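Exonuclease VapC9 (Pyrobaculum aerophilum, PDB 1V8P) acts as an exonuclease of the PIN-domain family, probably using magnesium, and is probably the ribonuclease toxin of a type II toxin-antitoxin system. Local coordinates at residues D102-V107 against Y116-A121; V32-L37 against I61-N66; Q134-L139 against A145-T150; V109-T114 against V123-G128. The protein carries 1 engineered substitution. One frame throughout, in Å; residues are numbered along the deposited sequence.

Interaction 1: D102-V107 against Y116-A121; sequences DEVLRV and YDASYA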
loop_
_atom_site.group_PDB
_atom_site.type_symbol
_atom_site.label_atom_id
_atom_site.label_comp_id
_atom_site.label_asym_id
_atom_site.label_seq_id
_atom_site.Cartn_x
_atom_site.Cartn_y
_atom_site.Cartn_z
ATOM N N ASP C 102 10.522 7.818 16.740
ATOM C CA ASP C 102 9.490 8.419 17.594
ATOM C C ASP C 102 9.034 9.833 17.197
ATOM O O ASP C 102 7.838 10.126 17.211
ATOM C CB ASP C 102 9.947 8.378 19.063
ATOM C CG ASP C 102 11.220 9.175 19.315
ATOM O OD1 ASP C 102 12.139 9.175 18.460
ATOM O OD2 ASP C 102 11.305 9.791 20.393
ATOM N N GLU C 103 9.973 10.698 16.834
ATOM C CA GLU C 103 9.631 12.052 16.406
ATOM C C GLU C 103 8.715 11.971 15.197
ATOM O O GLU C 103 7.622 12.536 15.189
ATOM C CB GLU C 103 10.883 12.824 16.007
ATOM C CG GLU C 103 11.873 13.028 17.130
ATOM C CD GLU C 103 11.479 14.145 18.064
ATOM O OE1 GLU C 103 10.371 14.076 18.655
ATOM O OE2 GLU C 103 12.289 15.096 18.203
ATOM N N VAL C 104 9.175 11.261 14.175
ATOM C CA VAL C 104 8.408 11.095 12.957
ATOM C C VAL C 104 7.016 10.530 13.232
ATOM O O VAL C 104 6.023 11.040 12.702
ATOM C CB VAL C 104 9.146 10.173 11.956
ATOM C CG1 VAL C 104 8.273 9.906 10.731
ATOM C CG2 VAL C 104 10.451 10.821 11.544
ATOM N N LEU C 105 6.933 9.487 14.053
ATOM C CA LEU C 105 5.633 8.887 14.341
ATOM C C LEU C 105 4.705 9.956 14.876
ATOM O O LEU C 105 3.527 10.013 14.514
ATOM C CB LEU C 105 5.752 7.775 15.382
ATOM C CG LEU C 105 4.760 6.607 15.311
ATOM C CD1 LEU C 105 4.561 6.079 16.723
ATOM C CD2 LEU C 105 3.430 7.015 14.696
ATOM N N ARG C 106 5.238 10.823 15.729
ATOM C CA ARG C 106 4.412 11.868 16.295
ATOM C C ARG C 106 3.923 12.823 15.222
ATOM O O ARG C 106 2.748 13.193 15.220
ATOM C CB ARG C 106 5.147 12.637 17.388
ATOM C CG ARG C 106 4.178 13.460 18.221
ATOM C CD ARG C 106 4.815 14.043 19.443
ATOM N NE ARG C 106 5.860 14.990 19.092
ATOM C CZ ARG C 106 6.423 15.823 19.961
ATOM N NH1 ARG C 106 6.031 15.819 21.233
ATOM N NH2 ARG C 106 7.376 16.658 19.557
ATOM N N VAL C 107 4.813 13.225 14.313
ATOM C CA VAL C 107 4.418 14.122 13.226
ATOM C C VAL C 107 3.363 13.432 12.378
ATOM O O VAL C 107 2.411 14.062 11.925
ATOM C CB VAL C 107 5.627 14.523 12.329
ATOM C CG1 VAL C 107 5.129 15.087 10.985
ATOM C CG2 VAL C 107 6.483 15.574 13.048
ATOM N N TYR C 116 5.762 7.357 6.203
ATOM C CA TYR C 116 6.716 7.641 5.136
ATOM C C TYR C 116 6.738 9.120 4.808
ATOM O O TYR C 116 7.790 9.732 4.855
ATOM C CB TYR C 116 6.396 6.821 3.886
ATOM C CG TYR C 116 6.613 5.352 4.079
ATOM C CD1 TYR C 116 7.890 4.837 4.258
ATOM C CD2 TYR C 116 5.539 4.461 4.108
ATOM C CE1 TYR C 116 8.103 3.465 4.457
ATOM C CE2 TYR C 116 5.743 3.089 4.309
ATOM C CZ TYR C 116 7.034 2.598 4.480
ATOM O OH TYR C 116 7.257 1.243 4.656
ATOM N N ASP C 117 5.581 9.697 4.492
ATOM C CA ASP C 117 5.505 11.123 4.189
ATOM C C ASP C 117 5.943 11.992 5.389
ATOM O O ASP C 117 6.531 13.039 5.198
ATOM C CB ASP C 117 4.079 11.498 3.748
ATOM C CG ASP C 117 3.745 11.005 2.326
ATOM O OD1 ASP C 117 2.541 10.908 1.986
ATOM O OD2 ASP C 117 4.681 10.719 1.540
ATOM N N ALA C 118 5.684 11.547 6.618
ATOM C CA ALA C 118 6.069 12.315 7.805
ATOM C C ALA C 118 7.572 12.358 7.998
ATOM O O ALA C 118 8.088 13.277 8.645
ATOM C CB ALA C 118 5.412 11.758 9.049
ATOM N N SER C 119 8.277 11.370 7.454
ATOM C CA SER C 119 9.727 11.339 7.564
ATOM C C SER C 119 10.269 12.574 6.833
ATOM O O SER C 119 11.223 13.225 7.280
ATOM C CB SER C 119 10.280 10.052 6.935
ATOM O OG SER C 119 9.899 8.910 7.682
ATOM N N TYR C 120 9.630 12.905 5.717
ATOM C CA TYR C 120 10.027 14.062 4.929
ATOM C C TYR C 120 9.704 15.407 5.598
ATOM O O TYR C 120 10.546 16.304 5.630
ATOM C CB TYR C 120 9.376 13.993 3.553
ATOM C CG TYR C 120 9.956 12.881 2.724
ATOM C CD1 TYR C 120 9.341 11.624 2.665
ATOM C CD2 TYR C 120 11.154 13.074 2.021
ATOM C CE1 TYR C 120 9.897 10.594 1.929
ATOM C CE2 TYR C 120 11.719 12.053 1.282
ATOM C CZ TYR C 120 11.089 10.809 1.233
ATOM O OH TYR C 120 11.636 9.797 0.475
ATOM N N ALA C 121 8.494 15.534 6.133
ATOM C CA ALA C 121 8.068 16.751 6.801
ATOM C C ALA C 121 8.982 17.038 7.995
ATOM O O ALA C 121 9.460 18.161 8.172
ATOM C CB ALA C 121 6.606 16.606 7.269
#
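Val104 and Val107, one turn apart on PIN-domain helix 101-111, meet Ala118, Ser119 and Ala121 of the next helix, 115-127, in a buried crossing that shows how small residues let two helices draw close. The axes of the short segments approach to 8.3 Å at 107°, so the two valines press down across the second helix instead of running alongside it. Val104 does so with CG1, which is held trans to its own backbone N (chi1 175°) and thereby brought over the Ala118-Ser119 peptide, 3.6 Å from Ser119 N. The same methyl, Val104 CG1, flanks Ala118 CB at 3.8 Å. Val107 repeats this rotamer one turn on, and its CG1 lies 3.9 Å from Ala118 CB, with Ala121 CB a little farther off. Ala118 CB is therefore touched by both valines. Ser119 OG comes beside Val104 CG1 at 3.6 Å, but its polar partner is Phe115 O in its own helix, which satisfies the hydroxyl within an apolar setting. Asp117, predicted to bind magnesium, leads away from the crossing. Val104 also packs on Phe115, Tyr122 and Pro99, while Tyr116 and Tyr120, on another side of helix 115-127, reach Leu59 of helix 58-73.

Interaction 2: V32-L37 against I61-N66; sequences VDASAL and IYEAGN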
loop_
_atom_site.group_PDB
_atom_site.type_symbol
_atom_site.label_atom_id
_atom_site.label_comp_id
_atom_site.label_asym_id
_atom_site.label_seq_id
_atom_site.Cartn_x
_atom_site.Cartn_y
_atom_site.Cartn_z
ATOM N N VAL C 32 14.474 16.482 -1.203
ATOM C CA VAL C 32 13.623 16.011 -2.296
ATOM C C VAL C 32 13.001 14.657 -1.989
ATOM O O VAL C 32 13.694 13.757 -1.526
ATOM C CB VAL C 32 14.439 15.893 -3.603
ATOM C CG1 VAL C 32 13.582 15.352 -4.707
ATOM C CG2 VAL C 32 15.003 17.241 -3.986
ATOM N N ASP C 33 11.704 14.500 -2.243
ATOM C CA ASP C 33 11.064 13.211 -1.970
ATOM C C ASP C 33 10.833 12.395 -3.258
ATOM O O ASP C 33 11.072 12.879 -4.369
ATOM C CB ASP C 33 9.760 13.402 -1.159
ATOM C CG ASP C 33 8.544 13.687 -2.023
ATOM O OD1 ASP C 33 8.685 14.005 -3.225
ATOM O OD2 ASP C 33 7.428 13.604 -1.470
ATOM N N ALA C 34 10.392 11.149 -3.095
ATOM C CA ALA C 34 10.184 10.253 -4.218
ATOM C C ALA C 34 9.351 10.830 -5.354
ATOM O O ALA C 34 9.732 10.700 -6.522
ATOM C CB ALA C 34 9.576 8.935 -3.735
ATOM N N SER C 35 8.226 11.467 -5.032
ATOM C CA SER C 35 7.403 12.019 -6.097
ATOM C C SER C 35 8.124 13.131 -6.850
ATOM O O SER C 35 7.981 13.240 -8.065
ATOM C CB SER C 35 6.072 12.537 -5.550
ATOM O OG SER C 35 6.199 13.838 -5.019
ATOM N N ALA C 36 8.901 13.951 -6.138
ATOM C CA ALA C 36 9.640 15.047 -6.770
ATOM C C ALA C 36 10.813 14.501 -7.567
ATOM O O ALA C 36 11.027 14.868 -8.728
ATOM C CB ALA C 36 10.154 16.015 -5.722
ATOM N N LEU C 37 11.581 13.638 -6.904
ATOM C CA LEU C 37 12.737 12.998 -7.506
ATOM C C LEU C 37 12.297 12.430 -8.849
ATOM O O LEU C 37 12.968 12.612 -9.864
ATOM C CB LEU C 37 13.244 11.884 -6.580
ATOM C CG LEU C 37 14.509 11.078 -6.896
ATOM C CD1 LEU C 37 14.277 10.169 -8.086
ATOM C CD2 LEU C 37 15.651 12.025 -7.146
ATOM N N ILE C 61 15.406 6.239 -1.949
ATOM C CA ILE C 61 15.929 5.237 -2.866
ATOM C C ILE C 61 14.917 4.126 -3.087
ATOM O O ILE C 61 14.617 3.763 -4.222
ATOM C CB ILE C 61 17.253 4.652 -2.307
ATOM C CG1 ILE C 61 18.330 5.743 -2.317
ATOM C CG2 ILE C 61 17.675 3.423 -3.102
ATOM C CD1 ILE C 61 19.451 5.530 -1.308
ATOM N N TYR C 62 14.373 3.599 -2.000
ATOM C CA TYR C 62 13.390 2.521 -2.086
ATOM C C TYR C 62 12.053 2.967 -2.687
ATOM O O TYR C 62 11.448 2.249 -3.483
ATOM C CB TYR C 62 13.166 1.917 -0.700
ATOM C CG TYR C 62 14.438 1.436 -0.076
ATOM C CD1 TYR C 62 15.312 2.328 0.541
ATOM C CD2 TYR C 62 14.820 0.102 -0.179
ATOM C CE1 TYR C 62 16.547 1.898 1.036
ATOM C CE2 TYR C 62 16.050 -0.337 0.307
ATOM C CZ TYR C 62 16.909 0.562 0.911
ATOM O OH TYR C 62 18.119 0.119 1.388
ATOM N N GLU C 63 11.592 4.156 -2.319
ATOM C CA GLU C 63 10.336 4.653 -2.865
ATOM C C GLU C 63 10.403 4.877 -4.361
ATOM O O GLU C 63 9.439 4.597 -5.060
ATOM C CB GLU C 63 9.919 5.944 -2.167
ATOM C CG GLU C 63 9.396 5.706 -0.778
ATOM C CD GLU C 63 8.945 6.974 -0.116
ATOM O OE1 GLU C 63 7.993 6.907 0.686
ATOM O OE2 GLU C 63 9.543 8.038 -0.394
ATOM N N ALA C 64 11.524 5.392 -4.858
ATOM C CA ALA C 64 11.657 5.612 -6.304
ATOM C C ALA C 64 11.669 4.246 -6.965
ATOM O O ALA C 64 11.030 4.041 -7.991
ATOM C CB ALA C 64 12.942 6.363 -6.628
ATOM N N GLY C 65 12.386 3.308 -6.347
ATOM C CA GLY C 65 12.444 1.958 -6.881
ATOM C C GLY C 65 11.077 1.296 -6.951
ATOM O O GLY C 65 10.686 0.739 -7.970
ATOM N N ASN C 66 10.333 1.374 -5.857
ATOM C CA ASN C 66 9.010 0.780 -5.800
ATOM C C ASN C 66 8.086 1.359 -6.856
ATOM O O ASN C 66 7.193 0.672 -7.341
ATOM C CB ASN C 66 8.411 0.993 -4.413
ATOM C CG ASN C 66 7.290 0.022 -4.109
ATOM O OD1 ASN C 66 6.118 0.413 -4.045
ATOM N ND2 ASN C 66 7.642 -1.260 -3.925
#
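Ala34 sets its methyl against the side chain of Glu63, joining the helix that follows strand 30-32 of the PIN domain to the long helix 58-73. It is a worked case of a contact whose two halves are packed differently. The closer half is at Ala34, whose CB points toward the other helix and lies 3.4 Å from Glu63 CB. Glu63 then runs on extended beyond CG, so its carboxylate passes beside the same methyl, with OE2 3.5 Å from Ala34 CB. This half is only partly buried, and the polar end of Glu63 is held by a hydrogen bond from outside the pair, between OE2 and Tyr120 OH. The looser half is the buried one. Leu37, a turn after Ala34, merely brushes Ala64, CD1 to CB 4.3 Å; both residues also pack on Leu86 of helix 79-91.

Asp33, predicted to bind magnesium, starts the first helix as its N-cap, and its OD2 is hydrogen-bonded to Thr133 OG1. Asp33 OD2 and Glu63 OE2 lie 6.1 Å apart without touching. The other Asp33 oxygen, OD1, serves two donors: Ser35 OG meets it at 3.1 Å on the syn lone pair, and Ala36 N completes the cap at 2.9 Å, nearly in line with the C-O bond, with an N-H...O angle of 161°.

Interaction 3: Q134-L139 against A145-T150; sequences QDRELL and AIDVET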
loop_
_atom_site.group_PDB
_atom_site.type_symbol
_atom_site.label_atom_id
_atom_site.label_comp_id
_atom_site.label_asym_id
_atom_site.label_seq_id
_atom_site.Cartn_x
_atom_site.Cartn_y
_atom_site.Cartn_z
ATOM N N GLN C 134 5.793 16.474 -4.767
ATOM C CA GLN C 134 4.797 16.650 -5.793
ATOM C C GLN C 134 3.424 16.356 -5.193
ATOM O O GLN C 134 2.402 16.593 -5.840
ATOM C CB GLN C 134 5.109 15.712 -6.963
ATOM C CG GLN C 134 4.695 16.229 -8.321
ATOM C CD GLN C 134 5.464 17.460 -8.732
ATOM O OE1 GLN C 134 6.422 17.841 -8.088
ATOM N NE2 GLN C 134 5.048 18.082 -9.814
ATOM N N ASP C 135 3.421 15.867 -3.948
ATOM C CA ASP C 135 2.202 15.505 -3.196
ATOM C C ASP C 135 1.504 16.711 -2.548
ATOM O O ASP C 135 2.028 17.320 -1.617
ATOM C CB ASP C 135 2.557 14.449 -2.124
ATOM C CG ASP C 135 1.357 14.038 -1.259
ATOM O OD1 ASP C 135 0.251 14.571 -1.450
ATOM O OD2 ASP C 135 1.523 13.176 -0.378
ATOM N N ARG C 136 0.313 17.037 -3.041
ATOM C CA ARG C 136 -0.453 18.178 -2.536
ATOM C C ARG C 136 -0.647 18.158 -1.024
ATOM O O ARG C 136 -0.533 19.185 -0.362
ATOM C CB ARG C 136 -1.833 18.251 -3.204
ATOM C CG ARG C 136 -1.822 18.311 -4.728
ATOM C CD ARG C 136 -0.914 19.402 -5.224
ATOM N NE ARG C 136 0.119 18.893 -6.117
ATOM C CZ ARG C 136 0.987 19.670 -6.760
ATOM N NH1 ARG C 136 0.934 20.991 -6.596
ATOM N NH2 ARG C 136 1.899 19.137 -7.570
ATOM N N GLU C 137 -0.945 16.992 -0.472
ATOM C CA GLU C 137 -1.157 16.879 0.957
ATOM C C GLU C 137 0.124 17.293 1.686
ATOM O O GLU C 137 0.068 18.091 2.613
ATOM C CB GLU C 137 -1.588 15.448 1.290
ATOM C CG GLU C 137 -2.645 15.294 2.394
ATOM C CD GLU C 137 -3.740 16.361 2.363
ATOM O OE1 GLU C 137 -4.094 16.861 1.274
ATOM O OE2 GLU C 137 -4.269 16.693 3.444
ATOM N N LEU C 138 1.280 16.797 1.254
ATOM C CA LEU C 138 2.536 17.163 1.919
ATOM C C LEU C 138 2.814 18.665 1.810
ATOM O O LEU C 138 3.217 19.307 2.777
ATOM C CB LEU C 138 3.725 16.398 1.322
ATOM C CG LEU C 138 4.360 15.225 2.078
ATOM C CD1 LEU C 138 5.671 14.884 1.369
ATOM C CD2 LEU C 138 4.631 15.563 3.551
ATOM N N LEU C 139 2.612 19.217 0.619
ATOM C CA LEU C 139 2.824 20.640 0.417
ATOM C C LEU C 139 2.000 21.405 1.449
ATOM O O LEU C 139 2.438 22.411 1.995
ATOM C CB LEU C 139 2.382 21.043 -0.985
ATOM C CG LEU C 139 3.278 20.630 -2.153
ATOM C CD1 LEU C 139 2.456 20.519 -3.439
ATOM C CD2 LEU C 139 4.392 21.646 -2.313
ATOM N N ALA C 145 7.293 24.034 2.022
ATOM C CA ALA C 145 7.376 23.060 0.935
ATOM C C ALA C 145 6.928 23.586 -0.418
ATOM O O ALA C 145 5.950 24.317 -0.538
ATOM C CB ALA C 145 6.582 21.810 1.286
ATOM N N ILE C 146 7.664 23.191 -1.443
ATOM C CA ILE C 146 7.386 23.612 -2.802
ATOM C C ILE C 146 7.310 22.400 -3.708
ATOM O O ILE C 146 7.680 21.300 -3.312
ATOM C CB ILE C 146 8.501 24.518 -3.327
ATOM C CG1 ILE C 146 9.823 23.761 -3.306
ATOM C CG2 ILE C 146 8.594 25.778 -2.482
ATOM C CD1 ILE C 146 10.984 24.522 -3.911
ATOM N N ASP C 147 6.810 22.594 -4.921
ATOM C CA ASP C 147 6.750 21.500 -5.866
ATOM C C ASP C 147 7.937 21.661 -6.814
ATOM O O ASP C 147 8.651 22.667 -6.748
ATOM C CB ASP C 147 5.441 21.517 -6.645
ATOM C CG ASP C 147 5.185 22.830 -7.321
ATOM O OD1 ASP C 147 6.146 23.591 -7.586
ATOM O OD2 ASP C 147 4.002 23.088 -7.600
ATOM N N VAL C 148 8.132 20.682 -7.693
ATOM C CA VAL C 148 9.261 20.694 -8.616
ATOM C C VAL C 148 9.370 21.926 -9.496
ATOM O O VAL C 148 10.469 22.431 -9.725
ATOM C CB VAL C 148 9.265 19.422 -9.490
ATOM C CG1 VAL C 148 10.283 19.546 -10.612
ATOM C CG2 VAL C 148 9.599 18.221 -8.622
ATOM N N GLU C 149 8.234 22.418 -9.979
ATOM C CA GLU C 149 8.217 23.604 -10.834
ATOM C C GLU C 149 8.772 24.818 -10.084
ATOM O O GLU C 149 9.573 25.596 -10.615
ATOM C CB GLU C 149 6.789 23.904 -11.288
ATOM C CG GLU C 149 6.694 24.968 -12.367
ATOM C CD GLU C 149 5.255 25.368 -12.677
ATOM O OE1 GLU C 149 4.978 25.773 -13.829
ATOM O OE2 GLU C 149 4.400 25.291 -11.764
ATOM N N THR C 150 8.329 24.972 -8.844
ATOM C CA THR C 150 8.773 26.071 -8.007
ATOM C C THR C 150 10.266 25.927 -7.756
ATOM O O THR C 150 11.001 26.916 -7.719
ATOM C CB THR C 150 8.028 26.053 -6.669
ATOM O OG1 THR C 150 6.620 26.210 -6.898
ATOM C CG2 THR C 150 8.528 27.160 -5.777
#
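The guanidinium of Arg136 has Leu139 CD1 on one face, 3.4 Å above the plane and displaced toward the rim, and Asp147 OD2 at its edge. Guanidinium and carboxylate are turned 54° apart, and Arg136 NH1 stands 3.8 Å from Asp147 OD2, a long salt bridge. Bends at chi2 and chi3 curl the arginine back over its own segment, where NE and NH2 both bond weakly to Gln134 O. The Gln134 and Val148 side chains cross at about a right angle, and the amide OE1 of Gln134 accepts a weak but fairly straight bond from Val148 N, 3.3 Å long.

Here the PIN-domain chain leaves strand 130-132, outermost in the sheet of this chain, and starts two helices in turn, each with an aspartate as N-cap. Asp147 OD1 accepts both Thr150 N, the capping bond, and Thr150 OG1, which comes from above the carboxylate plane. Asp135, predicted to bind magnesium, caps the earlier helix through OD1, which accepts from Glu137 N at 2.9 Å; its OD2 forms a salt bridge with Arg73 of the third subunit. From the first helix, Leu139 makes the apolar contact: its CD2 lies over the Ile146 carbonyl carbon and 4.2 Å from Ala145 CB. Ile146 turns its own side chain the other way, onto Val130 and Val132, and Val148 packs on helix 34-40.

Interaction 4: V109-T114 against V123-G128; sequences VERGLT and VAESSG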
loop_
_atom_site.group_PDB
_atom_site.type_symbol
_atom_site.label_atom_id
_atom_site.label_comp_id
_atom_site.label_asym_id
_atom_site.label_seq_id
_atom_site.Cartn_x
_atom_site.Cartn_y
_atom_site.Cartn_z
ATOM N N VAL C 109 1.105 11.101 13.278
ATOM C CA VAL C 109 -0.156 11.133 14.003
ATOM C C VAL C 109 -0.770 12.533 14.039
ATOM O O VAL C 109 -1.957 12.711 13.755
ATOM C CB VAL C 109 0.051 10.641 15.455
ATOM C CG1 VAL C 109 -1.249 10.715 16.226
ATOM C CG2 VAL C 109 0.595 9.218 15.450
ATOM N N GLU C 110 0.045 13.523 14.380
ATOM C CA GLU C 110 -0.419 14.906 14.490
ATOM C C GLU C 110 -0.977 15.538 13.231
ATOM O O GLU C 110 -2.035 16.164 13.279
ATOM C CB GLU C 110 0.694 15.794 15.029
ATOM C CG GLU C 110 0.878 15.686 16.521
ATOM C CD GLU C 110 2.194 16.272 16.989
ATOM O OE1 GLU C 110 2.448 16.227 18.212
ATOM O OE2 GLU C 110 2.976 16.764 16.136
ATOM N N ARG C 111 -0.278 15.388 12.107
ATOM C CA ARG C 111 -0.743 15.989 10.860
ATOM C C ARG C 111 -1.527 15.035 9.958
ATOM O O ARG C 111 -1.936 15.406 8.854
ATOM C CB ARG C 111 0.449 16.565 10.110
ATOM C CG ARG C 111 1.430 17.262 11.041
ATOM C CD ARG C 111 2.569 17.919 10.302
ATOM N NE ARG C 111 3.526 18.524 11.224
ATOM C CZ ARG C 111 4.557 19.267 10.839
ATOM N NH1 ARG C 111 4.765 19.500 9.540
ATOM N NH2 ARG C 111 5.381 19.781 11.744
ATOM N N GLY C 112 -1.763 13.813 10.424
ATOM C CA GLY C 112 -2.491 12.868 9.598
ATOM C C GLY C 112 -1.753 12.544 8.302
ATOM O O GLY C 112 -2.272 12.730 7.205
ATOM N N LEU C 113 -0.521 12.069 8.444
ATOM C CA LEU C 113 0.305 11.689 7.315
ATOM C C LEU C 113 0.747 10.254 7.534
ATOM O O LEU C 113 0.664 9.736 8.648
ATOM C CB LEU C 113 1.555 12.555 7.250
ATOM C CG LEU C 113 1.452 14.012 6.828
ATOM C CD1 LEU C 113 2.765 14.696 7.139
ATOM C CD2 LEU C 113 1.117 14.096 5.345
ATOM N N THR C 114 1.212 9.610 6.471
ATOM C CA THR C 114 1.713 8.250 6.595
ATOM C C THR C 114 3.063 8.431 7.270
ATOM O O THR C 114 3.626 9.530 7.246
ATOM C CB THR C 114 1.988 7.612 5.232
ATOM O OG1 THR C 114 2.839 8.484 4.479
ATOM C CG2 THR C 114 0.698 7.351 4.482
ATOM N N VAL C 123 12.143 15.944 8.691
ATOM C CA VAL C 123 13.524 16.255 8.345
ATOM C C VAL C 123 13.668 17.630 7.751
ATOM O O VAL C 123 14.615 18.353 8.073
ATOM C CB VAL C 123 14.105 15.240 7.347
ATOM C CG1 VAL C 123 15.515 15.666 6.905
ATOM C CG2 VAL C 123 14.136 13.886 7.989
ATOM N N ALA C 124 12.740 17.996 6.880
ATOM C CA ALA C 124 12.804 19.309 6.253
ATOM C C ALA C 124 12.669 20.409 7.316
ATOM O O ALA C 124 13.524 21.294 7.421
ATOM C CB ALA C 124 11.712 19.442 5.210
ATOM N N GLU C 125 11.607 20.332 8.111
ATOM C CA GLU C 125 11.364 21.316 9.156
ATOM C C GLU C 125 12.400 21.311 10.284
ATOM O O GLU C 125 12.739 22.373 10.815
ATOM C CB GLU C 125 9.945 21.145 9.723
ATOM C CG GLU C 125 8.868 21.833 8.875
ATOM C CD GLU C 125 7.436 21.567 9.353
ATOM O OE1 GLU C 125 7.206 21.485 10.584
ATOM O OE2 GLU C 125 6.531 21.455 8.492
ATOM N N SER C 126 12.918 20.133 10.631
ATOM C CA SER C 126 13.913 20.017 11.696
ATOM C C SER C 126 15.248 20.582 11.301
ATOM O O SER C 126 16.007 21.034 12.151
ATOM C CB SER C 126 14.129 18.561 12.086
ATOM O OG SER C 126 13.113 18.126 12.953
ATOM N N SER C 127 15.536 20.544 10.013
ATOM C CA SER C 127 16.813 21.014 9.509
ATOM C C SER C 127 16.728 22.359 8.828
ATOM O O SER C 127 17.734 22.886 8.368
ATOM C CB SER C 127 17.376 19.997 8.523
ATOM O OG SER C 127 17.519 18.728 9.131
ATOM N N GLY C 128 15.532 22.926 8.760
ATOM C CA GLY C 128 15.408 24.203 8.089
ATOM C C GLY C 128 15.761 24.012 6.625
ATOM O O GLY C 128 16.561 24.745 6.060
#
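Arg111 and Glu125 reach out from opposite directions and meet end-on, a textbook bidentate salt bridge. Each terminal nitrogen has its own oxygen: Arg111 NH1 donates to Glu125 OE2 and Arg111 NH2 to Glu125 OE1, both at 2.8 Å. The bonds are fairly straight, at 161° and 164°. Both oxygens lie close to the guanidinium plane and are met on their syn sides, with the donors somewhat out of the carboxylate plane, and the two flat groups are tilted by 25°. Such pairing fixes the rotation of both ends at once. It is long side chains that make it possible: the nearest CA atoms across the segments, those of Arg111 and Glu125, are 13.3 Å apart. Arg111 is stretched fully from CG to NE, and Glu125 is extended beyond CG.

The bridge ties together the ends of two consecutive PIN-domain helices, 101-111 and 115-127, at the surface of the subunit. Outside the pair, Glu125 OE2 has a second donor in Lys143 N, and Glu125 also packs on Thr142, while Lys141 NZ bonds to Arg111 O. Gly112, with positive phi, turns the chain out of the first helix, and Thr114 caps the start of the next through a bond from Asp117 N to its OG1. At the far end of that helix, Ser127 OG folds back onto Val123 O at 3.1 Å, joining Ser127 N on the same acceptor.

Overall arrangement
Interactions 1 and 4 hold the same two helices, 101-111 and 115-127, with centres about 5 Å apart, yet their chemistry is opposite: the first is buried and apolar, the second a charged pair at the surface. Interactions 2 and 3 are partly buried and mix methyl contacts with helix caps. Interactions 1, 2 and 3 bring in Asp117, Asp33 and Asp135, the predicted magnesium ligands; Asp117 OD1 and Asp135 OD2 lie 3.4 Å apart, consistent with a shared metal site. Interactions 2 and 3 are joined by Ser35 OG and Gln134 N, whereas interaction 4 meets interaction 3 through leucines, Leu113 and Leu138, and does not touch interaction 2.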